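Local coordinates for tyrosine-protein kinase receptor torso (Bombyx mori, PDB 5AOQ), which binds prothoracicotropic hormone through its extracellular part and, as a probable receptor tyrosine kinase, signals through the MAPK pathway to initiate metamorphosis, at residues L38-L43 and L125-T130; Y32-Y37 and E80-F85; F161-L166 and K240-F245; S13-P18 and W134-I139. One frame throughout, in Å; residues are numbered along the deposited sequence.

Contact 1: L38-L43 and L125-T130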
# COMPACT_ATOMS: atom_id res chain seq x y z
N LEU A 38 -5.98 0.88 -24.30
CA LEU A 38 -6.64 1.07 -25.60
C LEU A 38 -8.05 1.62 -25.47
O LEU A 38 -8.67 2.00 -26.46
CB LEU A 38 -6.68 -0.26 -26.37
CG LEU A 38 -5.39 -0.66 -27.08
CD1 LEU A 38 -5.44 -2.11 -27.51
CD2 LEU A 38 -5.13 0.25 -28.28
N ASN A 39 -8.56 1.68 -24.24
CA ASN A 39 -9.87 2.24 -23.97
C ASN A 39 -10.96 1.56 -24.80
O ASN A 39 -11.51 2.16 -25.73
CB ASN A 39 -9.87 3.75 -24.24
CG ASN A 39 -11.15 4.42 -23.80
OD1 ASN A 39 -11.87 3.93 -22.93
ND2 ASN A 39 -11.46 5.56 -24.42
N TRP A 40 -11.28 0.32 -24.45
CA TRP A 40 -12.34 -0.42 -25.12
C TRP A 40 -13.70 0.01 -24.59
O TRP A 40 -13.79 0.65 -23.54
CB TRP A 40 -12.16 -1.92 -24.93
CG TRP A 40 -10.94 -2.49 -25.60
CD1 TRP A 40 -10.35 -2.05 -26.75
CD2 TRP A 40 -10.16 -3.61 -25.16
NE1 TRP A 40 -9.26 -2.82 -27.05
CE2 TRP A 40 -9.12 -3.79 -26.09
CE3 TRP A 40 -10.25 -4.48 -24.07
CZ2 TRP A 40 -8.17 -4.80 -25.97
CZ3 TRP A 40 -9.30 -5.48 -23.94
CH2 TRP A 40 -8.28 -5.63 -24.89
N THR A 41 -14.75 -0.33 -25.32
CA THR A 41 -16.11 -0.04 -24.88
C THR A 41 -16.40 -0.80 -23.59
O THR A 41 -17.08 -0.29 -22.70
CB THR A 41 -17.15 -0.41 -25.95
OG1 THR A 41 -17.05 -1.81 -26.24
CG2 THR A 41 -16.92 0.39 -27.22
N SER A 42 -15.88 -2.02 -23.52
CA SER A 42 -16.01 -2.85 -22.33
C SER A 42 -14.75 -3.68 -22.13
O SER A 42 -13.80 -3.56 -22.90
CB SER A 42 -17.24 -3.75 -22.44
OG SER A 42 -18.42 -2.99 -22.62
N LEU A 43 -14.76 -4.52 -21.10
CA LEU A 43 -13.64 -5.41 -20.82
C LEU A 43 -13.88 -6.76 -21.49
O LEU A 43 -12.94 -7.48 -21.82
CB LEU A 43 -13.45 -5.58 -19.31
CG LEU A 43 -12.38 -6.57 -18.85
CD1 LEU A 43 -10.98 -6.06 -19.17
CD2 LEU A 43 -12.53 -6.86 -17.37
N LEU A 125 1.10 -9.33 -28.70
CA LEU A 125 -0.34 -9.25 -28.49
C LEU A 125 -1.06 -8.56 -29.65
O LEU A 125 -0.52 -7.64 -30.27
CB LEU A 125 -0.64 -8.49 -27.19
CG LEU A 125 -0.46 -9.28 -25.89
CD1 LEU A 125 -0.41 -8.33 -24.70
CD2 LEU A 125 -1.60 -10.27 -25.73
N ASP A 126 -2.27 -9.01 -29.93
CA ASP A 126 -3.10 -8.39 -30.97
C ASP A 126 -3.77 -7.14 -30.41
O ASP A 126 -3.58 -6.79 -29.24
CB ASP A 126 -4.15 -9.38 -31.47
CG ASP A 126 -4.68 -9.03 -32.85
OD1 ASP A 126 -4.50 -7.87 -33.29
OD2 ASP A 126 -5.29 -9.91 -33.49
N GLU A 127 -4.54 -6.47 -31.25
CA GLU A 127 -5.31 -5.30 -30.83
C GLU A 127 -6.32 -5.71 -29.77
O GLU A 127 -6.61 -4.95 -28.85
CB GLU A 127 -6.00 -4.66 -32.04
CG GLU A 127 -6.54 -3.25 -31.79
CD GLU A 127 -7.81 -3.22 -30.96
OE1 GLU A 127 -8.58 -4.20 -30.99
OE2 GLU A 127 -8.04 -2.20 -30.28
N TYR A 128 -6.85 -6.92 -29.91
CA TYR A 128 -7.86 -7.44 -29.00
C TYR A 128 -7.23 -8.23 -27.86
O TYR A 128 -7.90 -8.58 -26.88
CB TYR A 128 -8.85 -8.31 -29.76
CG TYR A 128 -9.59 -7.58 -30.85
CD1 TYR A 128 -10.73 -6.83 -30.57
CD2 TYR A 128 -9.16 -7.63 -32.17
CE1 TYR A 128 -11.40 -6.15 -31.56
CE2 TYR A 128 -9.82 -6.96 -33.17
CZ TYR A 128 -10.95 -6.22 -32.86
OH TYR A 128 -11.62 -5.55 -33.85
N GLY A 129 -5.95 -8.53 -28.00
CA GLY A 129 -5.19 -9.22 -26.97
C GLY A 129 -5.02 -10.69 -27.31
O GLY A 129 -4.85 -11.52 -26.42
N THR A 130 -5.07 -11.00 -28.60
CA THR A 130 -4.86 -12.37 -29.05
C THR A 130 -3.39 -12.73 -28.99
O THR A 130 -2.54 -12.05 -29.56
CB THR A 130 -5.38 -12.57 -30.49
OG1 THR A 130 -6.69 -12.00 -30.62
CG2 THR A 130 -5.44 -14.05 -30.83

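Contact 2: Y32-Y37 and E80-F85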
# COMPACT_ATOMS: atom_id res chain seq x y z
N TYR A 32 -6.86 -6.14 -18.51
CA TYR A 32 -6.90 -4.83 -17.87
C TYR A 32 -5.87 -3.90 -18.49
O TYR A 32 -6.21 -2.83 -18.99
CB TYR A 32 -6.66 -4.94 -16.36
CG TYR A 32 -7.88 -5.35 -15.55
CD1 TYR A 32 -8.71 -6.38 -15.98
CD2 TYR A 32 -8.18 -4.72 -14.35
CE1 TYR A 32 -9.81 -6.75 -15.24
CE2 TYR A 32 -9.28 -5.09 -13.61
CZ TYR A 32 -10.09 -6.11 -14.05
OH TYR A 32 -11.19 -6.48 -13.31
N SER A 33 -4.61 -4.34 -18.50
CA SER A 33 -3.52 -3.51 -19.01
C SER A 33 -3.76 -3.02 -20.44
O SER A 33 -3.15 -2.03 -20.86
CB SER A 33 -2.21 -4.30 -18.95
OG SER A 33 -2.33 -5.52 -19.64
N LEU A 34 -4.63 -3.70 -21.17
CA LEU A 34 -5.00 -3.28 -22.52
C LEU A 34 -6.35 -2.56 -22.52
O LEU A 34 -6.60 -1.70 -23.36
CB LEU A 34 -5.06 -4.48 -23.47
CG LEU A 34 -3.73 -5.16 -23.83
CD1 LEU A 34 -3.99 -6.38 -24.70
CD2 LEU A 34 -2.80 -4.19 -24.54
N TYR A 35 -7.22 -2.93 -21.59
CA TYR A 35 -8.54 -2.32 -21.49
C TYR A 35 -8.43 -0.86 -21.09
O TYR A 35 -9.14 -0.00 -21.61
CB TYR A 35 -9.42 -3.07 -20.49
CG TYR A 35 -10.71 -2.36 -20.16
CD1 TYR A 35 -11.65 -2.10 -21.14
CD2 TYR A 35 -11.00 -1.97 -18.86
CE1 TYR A 35 -12.83 -1.45 -20.85
CE2 TYR A 35 -12.18 -1.32 -18.55
CZ TYR A 35 -13.10 -1.07 -19.55
OH TYR A 35 -14.28 -0.43 -19.26
N TYR A 36 -7.52 -0.59 -20.16
CA TYR A 36 -7.32 0.76 -19.65
C TYR A 36 -6.43 1.58 -20.58
O TYR A 36 -6.47 2.81 -20.57
CB TYR A 36 -6.73 0.71 -18.24
CG TYR A 36 -7.68 0.18 -17.20
CD1 TYR A 36 -7.80 -1.19 -16.96
CD2 TYR A 36 -8.47 1.03 -16.44
CE1 TYR A 36 -8.67 -1.68 -16.01
CE2 TYR A 36 -9.34 0.55 -15.49
CZ TYR A 36 -9.44 -0.81 -15.28
OH TYR A 36 -10.31 -1.29 -14.33
N TYR A 37 -5.63 0.90 -21.39
CA TYR A 37 -4.72 1.56 -22.33
C TYR A 37 -5.41 1.89 -23.65
O TYR A 37 -5.43 3.05 -24.07
CB TYR A 37 -3.50 0.68 -22.58
CG TYR A 37 -2.57 1.21 -23.65
CD1 TYR A 37 -1.61 2.17 -23.35
CD2 TYR A 37 -2.64 0.76 -24.96
CE1 TYR A 37 -0.76 2.66 -24.32
CE2 TYR A 37 -1.80 1.24 -25.94
CZ TYR A 37 -0.85 2.19 -25.61
OH TYR A 37 -0.01 2.67 -26.58
N GLU A 80 5.64 -2.83 -33.00
CA GLU A 80 4.44 -2.02 -33.12
C GLU A 80 3.34 -2.52 -32.20
O GLU A 80 2.45 -1.76 -31.81
CB GLU A 80 3.95 -2.02 -34.58
CG GLU A 80 3.63 -3.41 -35.12
CD GLU A 80 3.21 -3.38 -36.57
OE1 GLU A 80 3.20 -2.29 -37.17
OE2 GLU A 80 2.88 -4.46 -37.12
N HIS A 81 3.40 -3.80 -31.84
CA HIS A 81 2.39 -4.42 -30.99
C HIS A 81 2.86 -4.49 -29.54
O HIS A 81 4.04 -4.31 -29.25
CB HIS A 81 2.07 -5.83 -31.49
CG HIS A 81 1.88 -5.93 -32.97
ND1 HIS A 81 0.77 -5.44 -33.62
CD2 HIS A 81 2.67 -6.48 -33.93
CE1 HIS A 81 0.88 -5.68 -34.91
NE2 HIS A 81 2.02 -6.30 -35.13
N TRP A 82 1.92 -4.76 -28.64
CA TRP A 82 2.25 -5.04 -27.25
C TRP A 82 3.08 -6.32 -27.18
O TRP A 82 3.00 -7.16 -28.08
CB TRP A 82 0.99 -5.20 -26.41
CG TRP A 82 0.48 -3.93 -25.82
CD1 TRP A 82 -0.34 -3.02 -26.42
CD2 TRP A 82 0.74 -3.43 -24.51
NE1 TRP A 82 -0.60 -1.98 -25.57
CE2 TRP A 82 0.05 -2.21 -24.38
CE3 TRP A 82 1.49 -3.89 -23.42
CZ2 TRP A 82 0.09 -1.45 -23.22
CZ3 TRP A 82 1.53 -3.14 -22.27
CH2 TRP A 82 0.83 -1.92 -22.18
N GLN A 83 3.88 -6.46 -26.13
CA GLN A 83 4.62 -7.70 -25.92
C GLN A 83 4.43 -8.25 -24.51
O GLN A 83 4.56 -7.52 -23.53
CB GLN A 83 6.11 -7.48 -26.20
CG GLN A 83 6.41 -6.99 -27.61
CD GLN A 83 7.90 -6.91 -27.89
OE1 GLN A 83 8.41 -5.88 -28.32
NE2 GLN A 83 8.60 -8.01 -27.65
N LEU A 84 4.13 -9.54 -24.43
CA LEU A 84 3.97 -10.24 -23.16
C LEU A 84 5.15 -11.16 -22.91
O LEU A 84 5.60 -11.87 -23.81
CB LEU A 84 2.66 -11.03 -23.13
CG LEU A 84 2.45 -11.96 -21.93
CD1 LEU A 84 2.42 -11.18 -20.62
CD2 LEU A 84 1.16 -12.75 -22.11
N PHE A 85 5.64 -11.14 -21.67
CA PHE A 85 6.77 -11.97 -21.26
C PHE A 85 6.47 -12.72 -19.98
O PHE A 85 5.86 -12.17 -19.07
CB PHE A 85 8.02 -11.11 -21.09
CG PHE A 85 8.41 -10.37 -22.32
CD1 PHE A 85 7.77 -9.19 -22.66
CD2 PHE A 85 9.39 -10.86 -23.16
CE1 PHE A 85 8.11 -8.51 -23.80
CE2 PHE A 85 9.73 -10.18 -24.30
CZ PHE A 85 9.09 -9.00 -24.62

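Contact 3: F161-L166 and K240-F245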
# COMPACT_ATOMS: atom_id res chain seq x y z
N PHE A 161 29.15 15.03 -9.27
CA PHE A 161 27.87 15.71 -9.34
C PHE A 161 28.03 17.18 -9.69
O PHE A 161 29.04 17.80 -9.36
CB PHE A 161 27.15 15.56 -8.00
CG PHE A 161 28.05 15.68 -6.81
CD1 PHE A 161 28.34 16.92 -6.27
CD2 PHE A 161 28.64 14.56 -6.26
CE1 PHE A 161 29.18 17.03 -5.18
CE2 PHE A 161 29.49 14.67 -5.17
CZ PHE A 161 29.76 15.91 -4.63
N LYS A 162 27.02 17.73 -10.36
CA LYS A 162 27.01 19.14 -10.72
C LYS A 162 25.65 19.75 -10.40
O LYS A 162 24.63 19.05 -10.44
CB LYS A 162 27.34 19.33 -12.20
CG LYS A 162 28.77 18.96 -12.57
CD LYS A 162 29.01 19.15 -14.06
CE LYS A 162 30.47 18.90 -14.42
NZ LYS A 162 30.71 18.99 -15.89
N TYR A 163 25.64 21.04 -10.09
CA TYR A 163 24.41 21.73 -9.74
C TYR A 163 24.21 22.97 -10.60
O TYR A 163 25.18 23.57 -11.08
CB TYR A 163 24.42 22.12 -8.27
CG TYR A 163 24.76 20.97 -7.36
CD1 TYR A 163 23.77 20.11 -6.90
CD2 TYR A 163 26.07 20.73 -6.98
CE1 TYR A 163 24.08 19.05 -6.08
CE2 TYR A 163 26.39 19.67 -6.16
CZ TYR A 163 25.39 18.83 -5.71
OH TYR A 163 25.70 17.78 -4.89
N ILE A 164 22.95 23.34 -10.80
CA ILE A 164 22.61 24.55 -11.53
C ILE A 164 21.45 25.23 -10.82
O ILE A 164 20.39 24.63 -10.59
CB ILE A 164 22.24 24.24 -12.99
CG1 ILE A 164 23.44 23.60 -13.71
CG2 ILE A 164 21.81 25.52 -13.71
CD1 ILE A 164 23.17 23.18 -15.14
N ILE A 165 21.67 26.49 -10.46
CA ILE A 165 20.63 27.31 -9.86
C ILE A 165 19.83 28.02 -10.95
O ILE A 165 20.39 28.43 -11.97
CB ILE A 165 21.22 28.35 -8.88
CG1 ILE A 165 20.10 29.11 -8.17
CG2 ILE A 165 22.16 29.32 -9.60
CD1 ILE A 165 20.56 29.96 -7.00
N LEU A 166 18.53 28.14 -10.72
CA LEU A 166 17.62 28.73 -11.70
C LEU A 166 16.71 29.75 -11.03
O LEU A 166 16.29 29.56 -9.89
CB LEU A 166 16.79 27.65 -12.40
CG LEU A 166 17.59 26.55 -13.08
CD1 LEU A 166 16.68 25.41 -13.51
CD2 LEU A 166 18.37 27.10 -14.27
N LYS A 240 26.75 17.56 0.20
CA LYS A 240 26.10 18.80 0.61
C LYS A 240 25.93 19.73 -0.59
O LYS A 240 26.86 19.90 -1.38
CB LYS A 240 26.92 19.48 1.71
CG LYS A 240 26.23 20.68 2.36
CD LYS A 240 27.11 21.30 3.43
CE LYS A 240 26.42 22.46 4.13
NZ LYS A 240 25.20 22.03 4.86
N THR A 241 24.76 20.33 -0.71
CA THR A 241 24.50 21.26 -1.80
C THR A 241 25.27 22.56 -1.58
O THR A 241 25.37 23.03 -0.45
CB THR A 241 22.99 21.58 -1.94
OG1 THR A 241 22.50 22.11 -0.70
CG2 THR A 241 22.21 20.33 -2.30
N PRO A 242 25.83 23.14 -2.66
CA PRO A 242 26.73 24.29 -2.52
C PRO A 242 26.04 25.53 -1.95
O PRO A 242 24.81 25.61 -1.94
CB PRO A 242 27.20 24.53 -3.95
CG PRO A 242 26.11 24.00 -4.80
CD PRO A 242 25.57 22.81 -4.07
N SER A 243 26.85 26.48 -1.50
CA SER A 243 26.34 27.76 -1.01
C SER A 243 26.09 28.70 -2.17
O SER A 243 26.34 28.35 -3.33
CB SER A 243 27.33 28.38 -0.02
OG SER A 243 27.64 27.48 1.03
N CYS A 244 25.61 29.90 -1.87
CA CYS A 244 25.28 30.87 -2.90
C CYS A 244 26.54 31.46 -3.53
O CYS A 244 26.58 31.72 -4.73
CB CYS A 244 24.41 31.99 -2.32
SG CYS A 244 23.77 33.17 -3.54
N PHE A 245 27.57 31.68 -2.72
CA PHE A 245 28.82 32.26 -3.21
C PHE A 245 29.56 31.27 -4.11
O PHE A 245 30.47 31.65 -4.84
CB PHE A 245 29.71 32.71 -2.05
CG PHE A 245 30.29 31.59 -1.24
CD1 PHE A 245 29.62 31.08 -0.14
CD2 PHE A 245 31.53 31.05 -1.56
CE1 PHE A 245 30.15 30.05 0.62
CE2 PHE A 245 32.07 30.02 -0.81
CZ PHE A 245 31.38 29.52 0.28

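Contact 4: S13-P18 and W134-I139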
# COMPACT_ATOMS: atom_id res chain seq x y z
N SER A 13 21.67 -28.39 -19.74
CA SER A 13 20.64 -27.53 -19.18
C SER A 13 19.24 -28.06 -19.51
O SER A 13 19.08 -28.93 -20.37
CB SER A 13 20.78 -26.10 -19.71
OG SER A 13 22.04 -25.56 -19.35
N GLN A 14 18.24 -27.54 -18.81
CA GLN A 14 16.86 -27.96 -18.99
C GLN A 14 16.05 -26.89 -19.71
O GLN A 14 16.56 -25.82 -20.04
CB GLN A 14 16.21 -28.26 -17.63
CG GLN A 14 16.12 -29.74 -17.30
CD GLN A 14 15.44 -29.99 -15.97
OE1 GLN A 14 15.03 -29.05 -15.28
NE2 GLN A 14 15.31 -31.26 -15.59
N ARG A 15 14.77 -27.19 -19.95
CA ARG A 15 13.85 -26.25 -20.58
C ARG A 15 12.49 -26.34 -19.89
O ARG A 15 12.09 -27.41 -19.42
CB ARG A 15 13.72 -26.54 -22.08
CG ARG A 15 14.89 -26.04 -22.90
CD ARG A 15 15.05 -26.79 -24.21
NE ARG A 15 13.82 -26.79 -25.00
CZ ARG A 15 13.73 -27.31 -26.23
NH1 ARG A 15 14.79 -27.85 -26.81
NH2 ARG A 15 12.57 -27.27 -26.87
N TYR A 16 11.79 -25.21 -19.82
CA TYR A 16 10.53 -25.12 -19.09
C TYR A 16 9.43 -24.53 -19.97
O TYR A 16 9.28 -23.31 -20.04
CB TYR A 16 10.71 -24.28 -17.83
CG TYR A 16 11.94 -24.68 -17.04
CD1 TYR A 16 11.92 -25.78 -16.19
CD2 TYR A 16 13.13 -23.97 -17.16
CE1 TYR A 16 13.04 -26.15 -15.47
CE2 TYR A 16 14.25 -24.34 -16.44
CZ TYR A 16 14.20 -25.43 -15.60
OH TYR A 16 15.32 -25.79 -14.89
N PRO A 17 8.66 -25.39 -20.66
CA PRO A 17 7.62 -24.89 -21.57
C PRO A 17 6.47 -24.19 -20.85
O PRO A 17 6.26 -24.45 -19.67
CB PRO A 17 7.12 -26.17 -22.26
CG PRO A 17 8.16 -27.20 -22.01
CD PRO A 17 8.76 -26.86 -20.70
N PRO A 18 5.74 -23.31 -21.56
CA PRO A 18 4.61 -22.59 -20.96
C PRO A 18 3.51 -23.52 -20.45
O PRO A 18 3.29 -24.59 -21.02
CB PRO A 18 4.08 -21.74 -22.12
CG PRO A 18 5.23 -21.59 -23.04
CD PRO A 18 5.99 -22.87 -22.94
N TRP A 134 3.98 -18.91 -28.46
CA TRP A 134 5.12 -18.56 -27.61
C TRP A 134 6.45 -18.79 -28.32
O TRP A 134 6.59 -19.72 -29.11
CB TRP A 134 5.07 -19.37 -26.31
CG TRP A 134 3.94 -18.99 -25.41
CD1 TRP A 134 2.73 -19.61 -25.31
CD2 TRP A 134 3.90 -17.89 -24.49
NE1 TRP A 134 1.94 -18.97 -24.38
CE2 TRP A 134 2.64 -17.91 -23.87
CE3 TRP A 134 4.82 -16.90 -24.14
CZ2 TRP A 134 2.27 -16.97 -22.91
CZ3 TRP A 134 4.45 -15.96 -23.19
CH2 TRP A 134 3.19 -16.01 -22.58
N MET A 135 7.42 -17.94 -28.01
CA MET A 135 8.77 -18.06 -28.56
C MET A 135 9.76 -18.35 -27.44
O MET A 135 9.79 -17.66 -26.42
CB MET A 135 9.17 -16.79 -29.31
CG MET A 135 8.24 -16.46 -30.47
SD MET A 135 8.85 -15.11 -31.50
CE MET A 135 7.51 -14.97 -32.68
N GLU A 136 10.57 -19.38 -27.64
CA GLU A 136 11.50 -19.85 -26.62
C GLU A 136 12.63 -18.85 -26.40
O GLU A 136 13.30 -18.43 -27.35
CB GLU A 136 12.07 -21.21 -27.03
CG GLU A 136 12.77 -21.97 -25.92
CD GLU A 136 13.10 -23.40 -26.30
OE1 GLU A 136 13.00 -23.73 -27.51
OE2 GLU A 136 13.46 -24.19 -25.41
N GLY A 137 12.84 -18.48 -25.14
CA GLY A 137 13.85 -17.51 -24.77
C GLY A 137 15.02 -18.18 -24.07
O GLY A 137 15.18 -19.40 -24.15
N PRO A 138 15.85 -17.38 -23.38
CA PRO A 138 17.01 -17.92 -22.67
C PRO A 138 16.67 -18.40 -21.26
O PRO A 138 15.54 -18.23 -20.81
CB PRO A 138 17.98 -16.74 -22.62
CG PRO A 138 17.13 -15.50 -22.83
CD PRO A 138 15.74 -15.93 -23.19
N ILE A 139 17.66 -18.99 -20.58
CA ILE A 139 17.46 -19.55 -19.25
C ILE A 139 18.02 -18.61 -18.19
O ILE A 139 19.02 -17.92 -18.42
CB ILE A 139 18.13 -20.94 -19.12
CG1 ILE A 139 17.69 -21.85 -20.27
CG2 ILE A 139 17.78 -21.58 -17.79
CD1 ILE A 139 18.59 -21.81 -21.49

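Contact 1: L38-L43 and L125-T130
L38 and W40 approach E127 and Y128 with their backbones held apart, L38 CA lying 8.3 Å from E127 CA and W40 CA 9.2 Å from Y128 CA, and no hydrogen bond spans the gap. This is the first fibronectin type III (FN3) domain of the receptor: the loop leaving helix 27-38 meets the turn between strands 118-124 and 134-140. W40 carries much of the contact. With CG anti to the carbonyl carbon (chi1 -67°), its indole reaches across, and W40 CZ2 comes 3.3 Å from E127 O, a carbonyl at the ring's edge and near its plane. Y128 O approaches obliquely, 3.6 Å from W40 CH2. L38 adds CD1, 3.4 Å from E127 O. Elsewhere W40 touches L34 and Y35 of the helix. Replacing W40 by an alanine would probably open a gap beside the E127 and Y128 carbonyls and weaken the tie between turn and helix. The E127 chain bends at chi2 (-76°) and runs alongside the indole, its carboxylate turned 63° from the ring plane; OE2 sits in that plane at the edge, 3.5 Å from W40 NE1, while OE1 stands 3.3 Å above the Y128 ring plane, over its centre.

Contact 2: Y32-Y37 and E80-F85
W82 is the residue to look at first: its indole pushes from the base of strand 83-88 into the side of helix 27-38, where S33, L34 and Y37 receive it. The backbones stay clear of each other, L34 CA being 8.8 Å from W82 CA, so ring and side chains bridge the distance. At chi1 -89° W82 keeps CG beside its own backbone N and anti to the carbonyl carbon, a setting that carries the ring out toward the helix. L34 lays its CD2 methyl over one face of the five-membered ring, a CH-pi placement whose exact closeness in the model is doubtful; leucine and indole lie alongside one another, pointing opposite ways. Y37 meets the indole at its edge, near its plane. Its CG is anti to the backbone N (chi1 174°), and this brings the phenol face up to the indole edge in an offset edge-to-face pair, centroids 5.0 Å apart and planes at 84°. Y37 CE2 lies 3.5 Å from W82 NE1, and Y37 CG 3.8 Å from W82 CZ2. S33 contributes less, its carbonyl O standing 4.1 Å from W82 CZ2, oblique to the ring. Other residues of this helix turn look outward: Y36, poorly ordered, meets Y83 of the hormone chain edge to face, and Y35 packs on F93 of the second subunit. A helix clasped by a tryptophan at the start of a sheet strand is an addition to the all-beta FN3 sandwich, in keeping with the very unusual FN3 domains of Torso.

Contact 3: F161-L166 and K240-F245
Y163 and P242 make the tight part of this contact, on the second FN3 domain of the receptor, the one that engages the hormone dimer. The strand holding Y163, 159-167, lies at the edge of a three-stranded antiparallel sheet, and the chain leaving strand 233-240 runs past it, T241 CA being 8.0 Å from Y163 CA. Y163 sets its CG beside the backbone N (chi1 -51°), which carries the ring toward the P242 side, with one face to the proline. P242 CD sits over that face, 3.9 Å from the centroid of the Y163 ring and 20° off the normal, a CH-pi contact displaced toward the CD2 side, where P242 CD is 3.6 Å from Y163 CD2. The proline also rests on L247, extending the apolar patch toward helix 248-252.

Away from this pair the fit relaxes. T241 CG2 stands 4.4 Å from Y163 CE1 and oblique to the ring, and the Y163 OH is 4.3 Å from K240 O. The K240 side chain points off on the solvent side. T241 turns its hydroxyl elsewhere, to D222 N and V219 O, while S243 OG bonds to N221 and C244 is fixed by its disulfide to C250. With no hydrogen bond or charge pair between the two segments, their direct attraction is probably mostly van der Waals and CH-pi contact, while polar bonds and the disulfide to neighbouring residues hold the proline-bearing chain in position.

Contact 4: S13-P18 and W134-I139
W134 and P18 meet at one end of this contact, I139 and Q14 at the other, the two segments running at 149° to one another, close to antiparallel. W134 comes first: P18 CG lies over one face of its indole, 3.7 Å from W134 CG, a CH-pi contact with the five-membered ring. The same tryptophan packs on L84, I86 and W121, so the proline covers a buried ring. E136 follows, with CG anti to the backbone N (chi1 -165°) and an extended chain that crosses R15 at about a right angle. Its OE2 forms a salt bridge with R15 NE at 2.7 Å, approaching over the guanidinium face; the two planes are 58° apart. OE2 also takes a hydrogen bond from Q119 NE2. A leucine in place of E136 would probably leave the R15 charge without this mate and cost Q119 NE2 the bond to the carboxylate. Last comes I139, whose CG1 is 4.1 Å from Q14 O, an apolar cover over the arm without close polar contact. Hydrogen bonds from Y16 N to Q119 OE1 and from W121 NE1 to Y16 O anchor the same chain to strand 118-124. The arrangement is that of an N-terminal arm laid along the sheet of the first FN3 domain.

From the N terminus, contact 4 opens at 13-18 and closes only at 134-139, spanning nearly the whole first FN3 domain and tying the N-terminal arm to its sheet. Contacts 2 and 1 both open and close within that span. They cross: the chain passes 32-37, then 38-43, returns to 80-85 to close contact 2, and reaches 125-130 to close contact 1. They touch through a probable hydrogen bond, L125 N to W82 O at 3.0 Å, and together bind helix 27-38 to the sheet and its turn. L84 CD2 packs against W134 CH2, joining contacts 2 and 4. Contact 3 follows in series, tying edge strand 159-167 to the chain leaving strand 233-240 in the second FN3 domain.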